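Local atomic coordinates of probable adhesion protein (Pseudomonas aeruginosa PAO1, PDB entry 6R3Z), a protein that binds ferrous iron and other divalent metal ions, probably as the periplasmic solute-binding component of a metal uptake system. Residues A154-A157 and D158-R162; G259-E262 and E263-R267; V234-I237 and Q238-G242; T271-R274 and A275-S279. All coordinates share one frame; numbering follows the deposited sequence.

How the contacts relate
Along the chain the order is contact 1, 3, 2, 4, each a local i to i+4 pattern within one helix. Contacts 2 and 4 share helix 260-277, their centres about 18 Å apart. Contact 1, on helix 138-160, lies about 13 Å centre to centre from each of them and touches both: L155 CD1 approaches E262 O at 3.3 Å, and R162 O approaches V273 CG1 at 3.5 Å. Helix 138-160 is probably the long linker helix between the two lobes, and helix 260-277 packs along it. Contact 3 stands apart on the second sheet's crossover helix, its centre about 31 Å from that of contact 1 and about 19 Å from that of contact 4, touching none.

Contact 1 (A154-A157 and D158-R162); sequences ALRA and DALAR. With EDO (1,2-ethanediol), chain I.
A154 O receives the backbone N-H of D158, and the D158 side chain runs close beside that oxygen without bonding to it, D158 CG lying 3.2 Å from A154 O. At the next position L155 O accepts from A159 N (3.1 Å), while the leucine side chain leaves the turn altogether. R156 does more. With CG opposite its backbone N (chi1 -178°) and the chain extended to NE, it carries its guanidinium past L160, whose CD1 lies over one face near the rim, 3.6 Å from R156 NH1. The polar end is held by E186, whose backbone oxygen takes a hydrogen bond from R156 NH2. A157 O then accepts from A161 N in a bent bond (134°).

One turn on, R162 curls back so that its NH2 donates to D158 O from above the carbonyl plane, at 2.9 Å. An ethanediol, probably from the crystallisation liquor, bridges this edge: R162 NH2 meets its O2 at 3.1 Å, R162 NH1 meets its O1, and O2 reaches D158 OD1 weakly. Away from this surface, L155 packs on I116 of helix 116-133 and on E262 and L269 of helix 260-277, where A159 also meets L269 and D270.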
ATOM      1  N   ALA A 154     -13.957   8.077   7.733  1.00 25.23           N
ATOM      2  CA  ALA A 154     -14.051   8.288   9.184  1.00 26.49           C
ATOM      3  C   ALA A 154     -12.687   8.112   9.861  1.00 27.25           C
ATOM      4  O   ALA A 154     -12.335   8.906  10.726  1.00 26.80           O
ATOM      5  CB  ALA A 154     -15.096   7.357   9.801  1.00 27.20           C
ATOM      6  N   LEU A 155     -11.916   7.094   9.436  1.00 25.41           N
ATOM      7  CA  LEU A 155     -10.569   6.799   9.899  1.00 25.62           C
ATOM      8  C   LEU A 155      -9.697   8.046   9.632  1.00 25.96           C
ATOM      9  O   LEU A 155      -8.940   8.469  10.507  1.00 25.17           O
ATOM     10  CB  LEU A 155     -10.091   5.619   9.028  1.00 26.36           C
ATOM     11  CG  LEU A 155      -8.797   4.931   9.296  1.00 32.97           C
ATOM     12  CD1 LEU A 155      -8.861   3.553   8.676  1.00 33.15           C
ATOM     13  CD2 LEU A 155      -7.626   5.693   8.665  1.00 35.20           C
ATOM     14  N   ARG A 156      -9.814   8.622   8.419  1.00 21.84           N
ATOM     15  CA  ARG A 156      -9.021   9.782   8.020  1.00 23.15           C
ATOM     16  C   ARG A 156      -9.434  11.015   8.843  1.00 26.88           C
ATOM     17  O   ARG A 156      -8.567  11.715   9.372  1.00 26.19           O
ATOM     18  CB  ARG A 156      -9.149  10.031   6.510  1.00 24.20           C
ATOM     19  CG  ARG A 156      -8.293  11.200   6.040  1.00 25.92           C
ATOM     20  CD  ARG A 156      -8.328  11.385   4.545  1.00 32.98           C
ATOM     21  NE  ARG A 156      -7.534  12.550   4.147  1.00 32.57           N
ATOM     22  CZ  ARG A 156      -8.004  13.790   4.070  1.00 42.47           C
ATOM     23  NH1 ARG A 156      -9.281  14.044   4.345  1.00 29.81           N
ATOM     24  NH2 ARG A 156      -7.207  14.785   3.700  1.00 28.67           N
ATOM     25  N   ALA A 157     -10.762  11.231   9.002  1.00 24.20           N
ATOM     26  CA  ALA A 157     -11.307  12.336   9.790  1.00 23.92           C
ATOM     27  C   ALA A 157     -10.820  12.251  11.247  1.00 27.07           C
ATOM     28  O   ALA A 157     -10.409  13.273  11.799  1.00 26.96           O
ATOM     29  CB  ALA A 157     -12.839  12.319   9.746  1.00 24.89           C
ATOM     30  N   ASP A 158     -10.828  11.032  11.844  1.00 22.83           N
ATOM     31  CA  ASP A 158     -10.404  10.793  13.232  1.00 24.48           C
ATOM     32  C   ASP A 158      -8.925  11.130  13.428  1.00 27.24           C
ATOM     33  O   ASP A 158      -8.571  11.803  14.406  1.00 25.37           O
ATOM     34  CB  ASP A 158     -10.718   9.361  13.680  1.00 27.09           C
ATOM     35  CG  ASP A 158     -12.198   9.075  13.896  1.00 39.20           C
ATOM     36  OD1 ASP A 158     -12.989  10.046  13.990  1.00 38.85           O
ATOM     37  OD2 ASP A 158     -12.564   7.885  13.976  1.00 45.42           O
ATOM     38  N   ALA A 159      -8.075  10.743  12.453  1.00 22.88           N
ATOM     39  CA  ALA A 159      -6.660  11.074  12.508  1.00 22.82           C
ATOM     40  C   ALA A 159      -6.465  12.613  12.414  1.00 25.70           C
ATOM     41  O   ALA A 159      -5.745  13.184  13.233  1.00 24.22           O
ATOM     42  CB  ALA A 159      -5.929  10.379  11.374  1.00 22.83           C
ATOM     43  N   LEU A 160      -7.168  13.279  11.471  1.00 23.60           N
ATOM     44  CA  LEU A 160      -7.069  14.729  11.282  1.00 26.05           C
ATOM     45  C   LEU A 160      -7.609  15.545  12.458  1.00 30.15           C
ATOM     46  O   LEU A 160      -7.192  16.690  12.649  1.00 28.95           O
ATOM     47  CB  LEU A 160      -7.718  15.176   9.971  1.00 27.41           C
ATOM     48  CG  LEU A 160      -7.038  14.685   8.677  1.00 33.69           C
ATOM     49  CD1 LEU A 160      -7.772  15.220   7.452  1.00 35.10           C
ATOM     50  CD2 LEU A 160      -5.570  15.110   8.610  1.00 37.60           C
ATOM     51  N   ALA A 161      -8.527  14.952  13.253  1.00 26.62           N
ATOM     52  CA  ALA A 161      -9.085  15.583  14.454  1.00 25.75           C
ATOM     53  C   ALA A 161      -7.990  15.809  15.517  1.00 27.42           C
ATOM     54  O   ALA A 161      -8.213  16.568  16.473  1.00 26.50           O
ATOM     55  CB  ALA A 161     -10.208  14.721  15.027  1.00 26.02           C
ATOM     56  N   ARG A 162      -6.803  15.155  15.344  1.00 23.69           N
ATOM     57  CA  ARG A 162      -5.682  15.323  16.251  1.00 23.60           C
ATOM     58  C   ARG A 162      -4.626  16.266  15.664  1.00 27.30           C
ATOM     59  O   ARG A 162      -3.586  16.499  16.291  1.00 27.73           O
ATOM     60  CB  ARG A 162      -5.094  13.955  16.624  1.00 26.52           C
ATOM     61  CG  ARG A 162      -5.968  13.242  17.646  1.00 33.97           C
ATOM     62  CD  ARG A 162      -6.276  11.811  17.295  1.00 35.23           C
ATOM     63  NE  ARG A 162      -7.074  11.193  18.363  1.00 34.05           N
ATOM     64  CZ  ARG A 162      -8.386  10.989  18.307  1.00 43.09           C
ATOM     65  NH1 ARG A 162      -9.020  10.432  19.333  1.00 34.42           N
ATOM     66  NH2 ARG A 162      -9.075  11.331  17.222  1.00 26.97           N
TER
HETATM   67  C1  EDO I 408     -12.946   9.691  18.852  1.00 53.60           C
HETATM   68  O1  EDO I 408     -11.645   9.155  19.056  1.00 53.17           O
HETATM   69  C2  EDO I 408     -13.136  10.054  17.360  1.00 54.35           C
HETATM   70  O2  EDO I 408     -12.135  10.979  16.938  1.00 54.23           O

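Contact 2 (G259-E262 and E263-R267); sequences GKYE and EEMAR
M265 reaches back one helical turn and lies across the ring of Y261, and successive atoms of its side chain pass from the Y261 carbonyl to the ring face and the hydroxyl. M265 CB sits against the backbone, 3.3 Å from Y261 O, the oxygen that also accepts the M265 N-H. M265 CG is the atom over the ring, 3.6 Å from the centroid of the Y261 ring, in a CH-pi contact. It is displaced toward the hydroxyl-bearing rim, standing 25° off the ring normal. There M265 CG comes within 3.2 Å of Y261 CZ. Bends at chi2 and chi3 then bring the rest of the chain round to the hydroxyl. M265 SD follows obliquely, 4.7 Å from the Y261 ring centroid, which adds a Met-aromatic contact. The tip, M265 CE, ends 3.7 Å from Y261 OH.

The tyrosine is a fixed platform for this chain, its hydroxyl hydrogen-bonded to F113 O and S119 OG while Y19 meets the ring edge-to-face. This is the beginning of helix 260-277, which runs alongside helix 138-160; Y261 packs there on Y148 and L152, and E262 forms a salt bridge with R151.

On another side of the same turn, K260 and E264 form an i to i+4 salt bridge. K260 NZ meets E264 OE2 at 2.7 Å, approaching from above the carboxylate plane by 38°. Both ends have second partners, K260 NZ donating to Y253 O and E264 OE1 being hydrogen-bonded to S249 OG, with the E264 side chain about 7 Å from that of H250, a metal ligand.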
ATOM      1  N   GLY A 259      -9.711  -6.634   8.447  1.00 22.39           N
ATOM      2  CA  GLY A 259      -9.422  -5.388   9.155  1.00 22.66           C
ATOM      3  C   GLY A 259      -8.007  -4.837   9.094  1.00 24.71           C
ATOM      4  O   GLY A 259      -7.789  -3.706   9.527  1.00 23.50           O
ATOM      5  N   LYS A 260      -7.026  -5.621   8.576  1.00 20.67           N
ATOM      6  CA  LYS A 260      -5.624  -5.191   8.538  1.00 20.02           C
ATOM      7  C   LYS A 260      -5.442  -3.787   7.948  1.00 23.16           C
ATOM      8  O   LYS A 260      -4.753  -2.948   8.553  1.00 23.56           O
ATOM      9  CB  LYS A 260      -4.749  -6.180   7.758  1.00 20.23           C
ATOM     10  CG  LYS A 260      -3.256  -5.883   7.960  1.00 20.67           C
ATOM     11  CD  LYS A 260      -2.395  -6.787   7.083  1.00 26.17           C
ATOM     12  CE  LYS A 260      -0.907  -6.593   7.292  1.00 24.91           C
ATOM     13  NZ  LYS A 260      -0.503  -6.870   8.702  1.00 26.01           N
ATOM     14  N   TYR A 261      -6.028  -3.554   6.765  1.00 20.80           N
ATOM     15  CA  TYR A 261      -5.875  -2.265   6.085  1.00 21.44           C
ATOM     16  C   TYR A 261      -6.303  -1.101   6.968  1.00 21.59           C
ATOM     17  O   TYR A 261      -5.520  -0.172   7.149  1.00 21.26           O
ATOM     18  CB  TYR A 261      -6.590  -2.218   4.723  1.00 22.70           C
ATOM     19  CG  TYR A 261      -6.314  -0.916   4.009  1.00 23.65           C
ATOM     20  CD1 TYR A 261      -5.077  -0.680   3.413  1.00 25.93           C
ATOM     21  CD2 TYR A 261      -7.234   0.130   4.045  1.00 24.35           C
ATOM     22  CE1 TYR A 261      -4.780   0.546   2.822  1.00 26.47           C
ATOM     23  CE2 TYR A 261      -6.955   1.360   3.445  1.00 24.49           C
ATOM     24  CZ  TYR A 261      -5.722   1.562   2.836  1.00 29.50           C
ATOM     25  OH  TYR A 261      -5.389   2.802   2.329  1.00 29.29           O
ATOM     26  N   GLU A 262      -7.532  -1.127   7.492  1.00 19.49           N
ATOM     27  CA  GLU A 262      -7.995   0.008   8.292  1.00 20.15           C
ATOM     28  C   GLU A 262      -7.207   0.185   9.618  1.00 24.32           C
ATOM     29  O   GLU A 262      -6.885   1.321   9.977  1.00 26.33           O
ATOM     30  CB  GLU A 262      -9.511  -0.021   8.505  1.00 22.78           C
ATOM     31  CG  GLU A 262     -10.075  -1.115   9.369  1.00 29.64           C
ATOM     32  CD  GLU A 262     -11.545  -1.233   9.013  1.00 40.49           C
ATOM     33  OE1 GLU A 262     -12.371  -0.435   9.518  1.00 34.76           O
ATOM     34  OE2 GLU A 262     -11.855  -2.089   8.160  1.00 23.67           O
ATOM     35  N   GLU A 263      -6.816  -0.914  10.270  1.00 21.81           N
ATOM     36  CA  GLU A 263      -6.035  -0.881  11.514  1.00 23.06           C
ATOM     37  C   GLU A 263      -4.670  -0.200  11.295  1.00 26.43           C
ATOM     38  O   GLU A 263      -4.330   0.755  12.004  1.00 25.77           O
ATOM     39  CB  GLU A 263      -5.844  -2.304  12.101  1.00 24.85           C
ATOM     40  CG  GLU A 263      -7.118  -2.887  12.691  1.00 34.34           C
ATOM     41  CD  GLU A 263      -7.090  -4.380  12.970  1.00 59.35           C
ATOM     42  OE1 GLU A 263      -6.022  -4.895  13.371  1.00 53.62           O
ATOM     43  OE2 GLU A 263      -8.146  -5.033  12.802  1.00 53.27           O
ATOM     44  N   GLU A 264      -3.931  -0.648  10.271  1.00 22.24           N
ATOM     45  CA  GLU A 264      -2.584  -0.131   9.972  1.00 22.02           C
ATOM     46  C   GLU A 264      -2.612   1.249   9.330  1.00 24.25           C
ATOM     47  O   GLU A 264      -1.708   2.044   9.605  1.00 25.00           O
ATOM     48  CB  GLU A 264      -1.786  -1.144   9.172  1.00 22.87           C
ATOM     49  CG  GLU A 264      -1.724  -2.448   9.957  1.00 23.52           C
ATOM     50  CD  GLU A 264      -0.717  -3.490   9.546  1.00 31.17           C
ATOM     51  OE1 GLU A 264       0.040  -3.246   8.577  1.00 26.65           O
ATOM     52  OE2 GLU A 264      -0.704  -4.567  10.189  1.00 27.09           O
ATOM     53  N   MET A 265      -3.653   1.570   8.514  1.00 21.61           N
ATOM     54  CA  MET A 265      -3.741   2.927   7.965  1.00 22.08           C
ATOM     55  C   MET A 265      -4.027   3.934   9.078  1.00 24.65           C
ATOM     56  O   MET A 265      -3.480   5.030   9.042  1.00 25.13           O
ATOM     57  CB  MET A 265      -4.794   3.060   6.868  1.00 24.29           C
ATOM     58  CG  MET A 265      -4.299   2.642   5.532  1.00 27.51           C
ATOM     59  SD  MET A 265      -2.823   3.523   4.855  1.00 30.00           S
ATOM     60  CE  MET A 265      -3.490   5.131   4.512  1.00 27.39           C
ATOM     61  N   ALA A 266      -4.875   3.561  10.069  1.00 22.64           N
ATOM     62  CA  ALA A 266      -5.173   4.458  11.201  1.00 23.34           C
ATOM     63  C   ALA A 266      -3.837   4.768  11.936  1.00 26.07           C
ATOM     64  O   ALA A 266      -3.528   5.934  12.173  1.00 24.57           O
ATOM     65  CB  ALA A 266      -6.176   3.808  12.147  1.00 24.39           C
ATOM     66  N   ARG A 267      -3.006   3.730  12.175  1.00 22.59           N
ATOM     67  CA  ARG A 267      -1.705   3.905  12.823  1.00 22.52           C
ATOM     68  C   ARG A 267      -0.743   4.744  11.968  1.00 24.31           C
ATOM     69  O   ARG A 267      -0.035   5.596  12.522  1.00 23.74           O
ATOM     70  CB  ARG A 267      -1.105   2.561  13.253  1.00 23.46           C
ATOM     71  CG  ARG A 267      -1.917   1.970  14.423  1.00 30.16           C
ATOM     72  CD  ARG A 267      -1.075   1.071  15.307  1.00 37.00           C
ATOM     73  NE  ARG A 267      -0.780  -0.206  14.662  1.00 38.88           N
ATOM     74  CZ  ARG A 267      -1.534  -1.295  14.779  1.00 55.60           C
ATOM     75  NH1 ARG A 267      -2.651  -1.265  15.501  1.00 43.22           N
ATOM     76  NH2 ARG A 267      -1.182  -2.420  14.174  1.00 39.75           N
TER
HETATM   77  O   HOH W   1       2.042  -5.006   8.075  1.00 24.69           O

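Contact 3 (V234-I237 and Q238-G242); sequences VETI and QRESG
E235 and R239 meet with their flat groups steeply turned, the carboxylate and guanidinium planes 74° apart, on the solvent-facing side of helix 234-241. This helix is the crossover of a beta-alpha-beta unit between strands 220-226 and 244-248 of the second parallel sheet. R239 NH2 donates to E235 OE2 at 2.8 Å; the oxygen lies in the guanidinium plane, at its edge, and is met on its anti side. A bend at chi3 (-59°) turns the arginine back along the helix, leaving E235 O over one face of the guanidinium.

T236 and E240 behave differently, running side by side in the same direction. The methyl CG2 of T236 lies 3.4 Å from E240 OE2, so the aliphatic branch of the threonine is what lines the glutamate.

I237 points to the protein interior, where it packs on L208, I212 and L215 of helix 205-217 and on I223 of the sheet. Its carbonyl is gripped twice from the last turn. S241 N lies nearly in line with the I237 carbonyl, 2.8 Å from I237 O, through a somewhat bent bond, and S241 OG, placed between its own backbone N and carbonyl carbon (chi1 69°), donates from above the carbonyl plane. G242 then leaves helical geometry with positive phi, its N still bonded to Q238 O. The hydroxyl bond is the shorter of the pair on I237 O, with S241 OG 2.6 Å away.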
ATOM      1  N   VAL A 234      19.316   2.181   9.184  1.00 29.17           N
ATOM      2  CA  VAL A 234      18.503   3.310   9.643  1.00 30.03           C
ATOM      3  C   VAL A 234      19.134   4.016  10.876  1.00 34.55           C
ATOM      4  O   VAL A 234      19.137   5.251  10.924  1.00 33.40           O
ATOM      5  CB  VAL A 234      17.014   2.898   9.848  1.00 34.12           C
ATOM      6  CG1 VAL A 234      16.194   4.045  10.426  1.00 34.18           C
ATOM      7  CG2 VAL A 234      16.405   2.434   8.521  1.00 34.07           C
ATOM      8  N   GLU A 235      19.746   3.241  11.810  1.00 34.43           N
ATOM      9  CA  GLU A 235      20.399   3.775  13.010  1.00 35.49           C
ATOM     10  C   GLU A 235      21.524   4.739  12.614  1.00 39.54           C
ATOM     11  O   GLU A 235      21.648   5.805  13.210  1.00 39.46           O
ATOM     12  CB  GLU A 235      20.919   2.633  13.895  1.00 37.89           C
ATOM     13  CG  GLU A 235      21.287   3.038  15.313  1.00 52.82           C
ATOM     14  CD  GLU A 235      21.784   1.889  16.172  1.00 81.35           C
ATOM     15  OE1 GLU A 235      20.986   0.965  16.456  1.00 83.98           O
ATOM     16  OE2 GLU A 235      22.972   1.913  16.564  1.00 77.11           O
ATOM     17  N   THR A 236      22.283   4.385  11.562  1.00 35.91           N
ATOM     18  CA  THR A 236      23.366   5.186  10.995  1.00 35.91           C
ATOM     19  C   THR A 236      22.818   6.519  10.473  1.00 38.05           C
ATOM     20  O   THR A 236      23.410   7.562  10.765  1.00 37.60           O
ATOM     21  CB  THR A 236      24.130   4.386   9.927  1.00 45.42           C
ATOM     22  OG1 THR A 236      24.521   3.124  10.487  1.00 46.05           O
ATOM     23  CG2 THR A 236      25.363   5.129   9.399  1.00 43.91           C
ATOM     24  N   ILE A 237      21.666   6.491   9.746  1.00 32.66           N
ATOM     25  CA  ILE A 237      21.029   7.724   9.251  1.00 31.27           C
ATOM     26  C   ILE A 237      20.696   8.670  10.399  1.00 34.66           C
ATOM     27  O   ILE A 237      21.113   9.822  10.359  1.00 33.51           O
ATOM     28  CB  ILE A 237      19.789   7.488   8.348  1.00 32.92           C
ATOM     29  CG1 ILE A 237      20.172   6.782   7.049  1.00 32.73           C
ATOM     30  CG2 ILE A 237      19.081   8.820   8.044  1.00 33.64           C
ATOM     31  CD1 ILE A 237      18.972   6.268   6.208  1.00 40.46           C
ATOM     32  N   GLN A 238      19.978   8.178  11.419  1.00 31.77           N
ATOM     33  CA  GLN A 238      19.557   8.977  12.574  1.00 33.33           C
ATOM     34  C   GLN A 238      20.739   9.637  13.293  1.00 38.58           C
ATOM     35  O   GLN A 238      20.699  10.844  13.532  1.00 38.86           O
ATOM     36  CB  GLN A 238      18.707   8.134  13.535  1.00 35.21           C
ATOM     37  CG  GLN A 238      17.952   8.958  14.583  1.00 57.81           C
ATOM     38  CD  GLN A 238      17.304   8.093  15.640  1.00 81.75           C
ATOM     39  OE1 GLN A 238      17.085   6.884  15.462  1.00 74.46           O
ATOM     40  NE2 GLN A 238      16.978   8.697  16.773  1.00 78.92           N
ATOM     41  N   ARG A 239      21.799   8.865  13.579  1.00 36.04           N
ATOM     42  CA  ARG A 239      23.007   9.356  14.229  1.00 36.96           C
ATOM     43  C   ARG A 239      23.729  10.395  13.366  1.00 41.44           C
ATOM     44  O   ARG A 239      24.020  11.491  13.855  1.00 42.40           O
ATOM     45  CB  ARG A 239      23.947   8.182  14.543  1.00 37.87           C
ATOM     46  CG  ARG A 239      25.242   8.556  15.272  1.00 50.36           C
ATOM     47  CD  ARG A 239      26.116   7.345  15.534  1.00 61.95           C
ATOM     48  NE  ARG A 239      25.419   6.343  16.342  1.00 74.60           N
ATOM     49  CZ  ARG A 239      24.953   5.189  15.874  1.00 88.43           C
ATOM     50  NH1 ARG A 239      25.130   4.860  14.600  1.00 71.65           N
ATOM     51  NH2 ARG A 239      24.312   4.353  16.678  1.00 76.99           N
ATOM     52  N   GLU A 240      24.013  10.051  12.094  1.00 37.30           N
ATOM     53  CA  GLU A 240      24.783  10.902  11.187  1.00 37.48           C
ATOM     54  C   GLU A 240      24.035  12.135  10.665  1.00 41.86           C
ATOM     55  O   GLU A 240      24.684  13.145  10.388  1.00 41.42           O
ATOM     56  CB  GLU A 240      25.370  10.089  10.028  1.00 38.65           C
ATOM     57  CG  GLU A 240      26.416   9.085  10.499  1.00 49.24           C
ATOM     58  CD  GLU A 240      27.311   8.449   9.450  1.00 73.37           C
ATOM     59  OE1 GLU A 240      27.423   8.998   8.328  1.00 68.76           O
ATOM     60  OE2 GLU A 240      27.918   7.400   9.765  1.00 66.10           O
ATOM     61  N   SER A 241      22.692  12.083  10.554  1.00 38.24           N
ATOM     62  CA  SER A 241      21.934  13.234  10.051  1.00 37.33           C
ATOM     63  C   SER A 241      21.269  14.093  11.138  1.00 41.48           C
ATOM     64  O   SER A 241      21.042  15.284  10.907  1.00 42.07           O
ATOM     65  CB  SER A 241      20.903  12.789   9.017  1.00 39.67           C
ATOM     66  OG  SER A 241      19.866  12.035   9.627  1.00 43.11           O
ATOM     67  N   GLY A 242      20.933  13.488  12.280  1.00 36.79           N
ATOM     68  CA  GLY A 242      20.231  14.163  13.371  1.00 37.05           C
ATOM     69  C   GLY A 242      18.737  14.304  13.110  1.00 38.81           C
ATOM     70  O   GLY A 242      18.019  14.957  13.879  1.00 39.09           O
TER

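Contact 4 (T271-R274 and A275-S279); sequences TVVR and AIQES
R274 and E278 are brought together by different first torsions: the arginine sets CG anti to its backbone N (chi1 -171°) and then bends at chi3 (63°), while the glutamate keeps CG beside its own N (chi1 -67°) and extends. The two chains therefore lean toward each other over one helical turn. R274 NH2 donates to E278 OE2 at 3.0 Å in a salt bridge, meeting the syn side of that oxygen from somewhat outside the carboxylate plane. OE2 sits at the edge of the guanidinium, slightly tilted from its plane, and the two flat groups are turned steeply against each other. The same oxygen, E278 OE2, also lies 3.3 Å from R274 CG, so it touches the aliphatic part of the arginine as well as its charged end. E278 OE1 is bonded to Y246 OH of strand 244-248, which, with the bond to R274, probably restrains the rotation of the carboxylate.

On the inner faces the packing is apolar. V272 CG1 and I276 CD1 come within 4.1 Å, and V272 continues onto L183, L184 and F187. V273 CG1 lies 4.0 Å from Q277 CG, the two side chains running side by side; the amide beyond is turned to N164, whose backbone N donates to Q277 OE1.

At the C-terminal end, I276 O takes two donors from S279. S279 OG meets I276 O on a lone pair at 2.7 Å, and S279 N joins at 3.0 Å. Buried valines and isoleucine on one side, with an i to i+4 Arg-Glu salt bridge on another, mark the last turns of an amphipathic helix, here helix 260-277 packed against strand 244-248 through T271, R274 and A275.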
ATOM      1  N   THR A 271       0.783   8.406  13.108  1.00 22.17           N
ATOM      2  CA  THR A 271       2.229   8.639  13.165  1.00 21.37           C
ATOM      3  C   THR A 271       2.594   9.908  12.375  1.00 22.65           C
ATOM      4  O   THR A 271       3.361  10.729  12.879  1.00 21.52           O
ATOM      5  CB  THR A 271       2.987   7.377  12.715  1.00 23.68           C
ATOM      6  OG1 THR A 271       2.713   6.323  13.667  1.00 23.25           O
ATOM      7  CG2 THR A 271       4.503   7.611  12.602  1.00 25.05           C
ATOM      8  N   VAL A 272       1.992  10.099  11.180  1.00 19.56           N
ATOM      9  CA  VAL A 272       2.235  11.313  10.390  1.00 19.66           C
ATOM     10  C   VAL A 272       1.761  12.537  11.195  1.00 22.48           C
ATOM     11  O   VAL A 272       2.496  13.525  11.277  1.00 20.90           O
ATOM     12  CB  VAL A 272       1.601  11.251   8.977  1.00 23.22           C
ATOM     13  CG1 VAL A 272       1.814  12.568   8.222  1.00 23.82           C
ATOM     14  CG2 VAL A 272       2.188  10.077   8.178  1.00 22.55           C
ATOM     15  N   VAL A 273       0.543  12.457  11.793  1.00 19.70           N
ATOM     16  CA  VAL A 273       0.018  13.547  12.616  1.00 19.11           C
ATOM     17  C   VAL A 273       0.969  13.835  13.788  1.00 22.98           C
ATOM     18  O   VAL A 273       1.288  14.991  14.038  1.00 23.19           O
ATOM     19  CB  VAL A 273      -1.436  13.280  13.076  1.00 22.21           C
ATOM     20  CG1 VAL A 273      -1.855  14.231  14.206  1.00 22.27           C
ATOM     21  CG2 VAL A 273      -2.402  13.389  11.898  1.00 21.53           C
ATOM     22  N   ARG A 274       1.429  12.788  14.485  1.00 22.53           N
ATOM     23  CA  ARG A 274       2.371  12.953  15.620  1.00 22.99           C
ATOM     24  C   ARG A 274       3.662  13.675  15.181  1.00 24.60           C
ATOM     25  O   ARG A 274       4.098  14.603  15.869  1.00 24.39           O
ATOM     26  CB  ARG A 274       2.716  11.608  16.269  1.00 22.73           C
ATOM     27  CG  ARG A 274       3.501  11.794  17.568  1.00 28.55           C
ATOM     28  CD  ARG A 274       3.570  10.531  18.407  1.00 31.91           C
ATOM     29  NE  ARG A 274       4.272   9.449  17.719  1.00 31.09           N
ATOM     30  CZ  ARG A 274       5.582   9.224  17.802  1.00 45.53           C
ATOM     31  NH1 ARG A 274       6.127   8.200  17.156  1.00 32.98           N
ATOM     32  NH2 ARG A 274       6.356  10.014  18.545  1.00 34.73           N
ATOM     33  N   ALA A 275       4.242  13.277  14.026  1.00 21.17           N
ATOM     34  CA  ALA A 275       5.455  13.906  13.466  1.00 21.84           C
ATOM     35  C   ALA A 275       5.214  15.414  13.248  1.00 26.15           C
ATOM     36  O   ALA A 275       6.050  16.244  13.632  1.00 26.80           O
ATOM     37  CB  ALA A 275       5.828  13.232  12.154  1.00 22.37           C
ATOM     38  N   ILE A 276       4.040  15.774  12.699  1.00 21.86           N
ATOM     39  CA  ILE A 276       3.728  17.192  12.467  1.00 21.58           C
ATOM     40  C   ILE A 276       3.559  17.927  13.830  1.00 26.35           C
ATOM     41  O   ILE A 276       4.127  19.004  14.024  1.00 26.37           O
ATOM     42  CB  ILE A 276       2.477  17.365  11.559  1.00 22.53           C
ATOM     43  CG1 ILE A 276       2.693  16.738  10.154  1.00 20.35           C
ATOM     44  CG2 ILE A 276       2.070  18.857  11.471  1.00 22.36           C
ATOM     45  CD1 ILE A 276       1.360  16.459   9.338  1.00 21.61           C
ATOM     46  N   GLN A 277       2.790  17.340  14.747  1.00 25.35           N
ATOM     47  CA  GLN A 277       2.545  17.905  16.080  1.00 26.17           C
ATOM     48  C   GLN A 277       3.873  18.159  16.823  1.00 30.77           C
ATOM     49  O   GLN A 277       4.036  19.217  17.435  1.00 30.52           O
ATOM     50  CB  GLN A 277       1.621  16.995  16.904  1.00 27.98           C
ATOM     51  CG  GLN A 277       0.184  16.855  16.356  1.00 29.21           C
ATOM     52  CD  GLN A 277      -0.695  18.071  16.550  1.00 40.36           C
ATOM     53  OE1 GLN A 277      -1.054  18.758  15.589  1.00 29.21           O
ATOM     54  NE2 GLN A 277      -1.079  18.354  17.790  1.00 30.86           N
ATOM     55  N   GLU A 278       4.839  17.217  16.704  1.00 26.35           N
ATOM     56  CA  GLU A 278       6.151  17.307  17.355  1.00 26.84           C
ATOM     57  C   GLU A 278       7.133  18.260  16.657  1.00 34.23           C
ATOM     58  O   GLU A 278       8.219  18.507  17.196  1.00 35.51           O
ATOM     59  CB  GLU A 278       6.776  15.913  17.547  1.00 27.47           C
ATOM     60  CG  GLU A 278       6.037  15.018  18.536  1.00 32.44           C
ATOM     61  CD  GLU A 278       6.589  13.613  18.728  1.00 32.73           C
ATOM     62  OE1 GLU A 278       7.623  13.278  18.108  1.00 32.39           O
ATOM     63  OE2 GLU A 278       5.979  12.841  19.506  1.00 35.10           O
ATOM     64  N   SER A 279       6.767  18.784  15.467  1.00 30.74           N
ATOM     65  CA  SER A 279       7.618  19.728  14.739  1.00 32.43           C
ATOM     66  C   SER A 279       7.480  21.160  15.267  1.00 39.20           C
ATOM     67  O   SER A 279       8.326  22.003  14.982  1.00 40.87           O
ATOM     68  CB  SER A 279       7.391  19.640  13.231  1.00 33.85           C
ATOM     69  OG  SER A 279       6.173  20.247  12.826  1.00 39.07           O
TER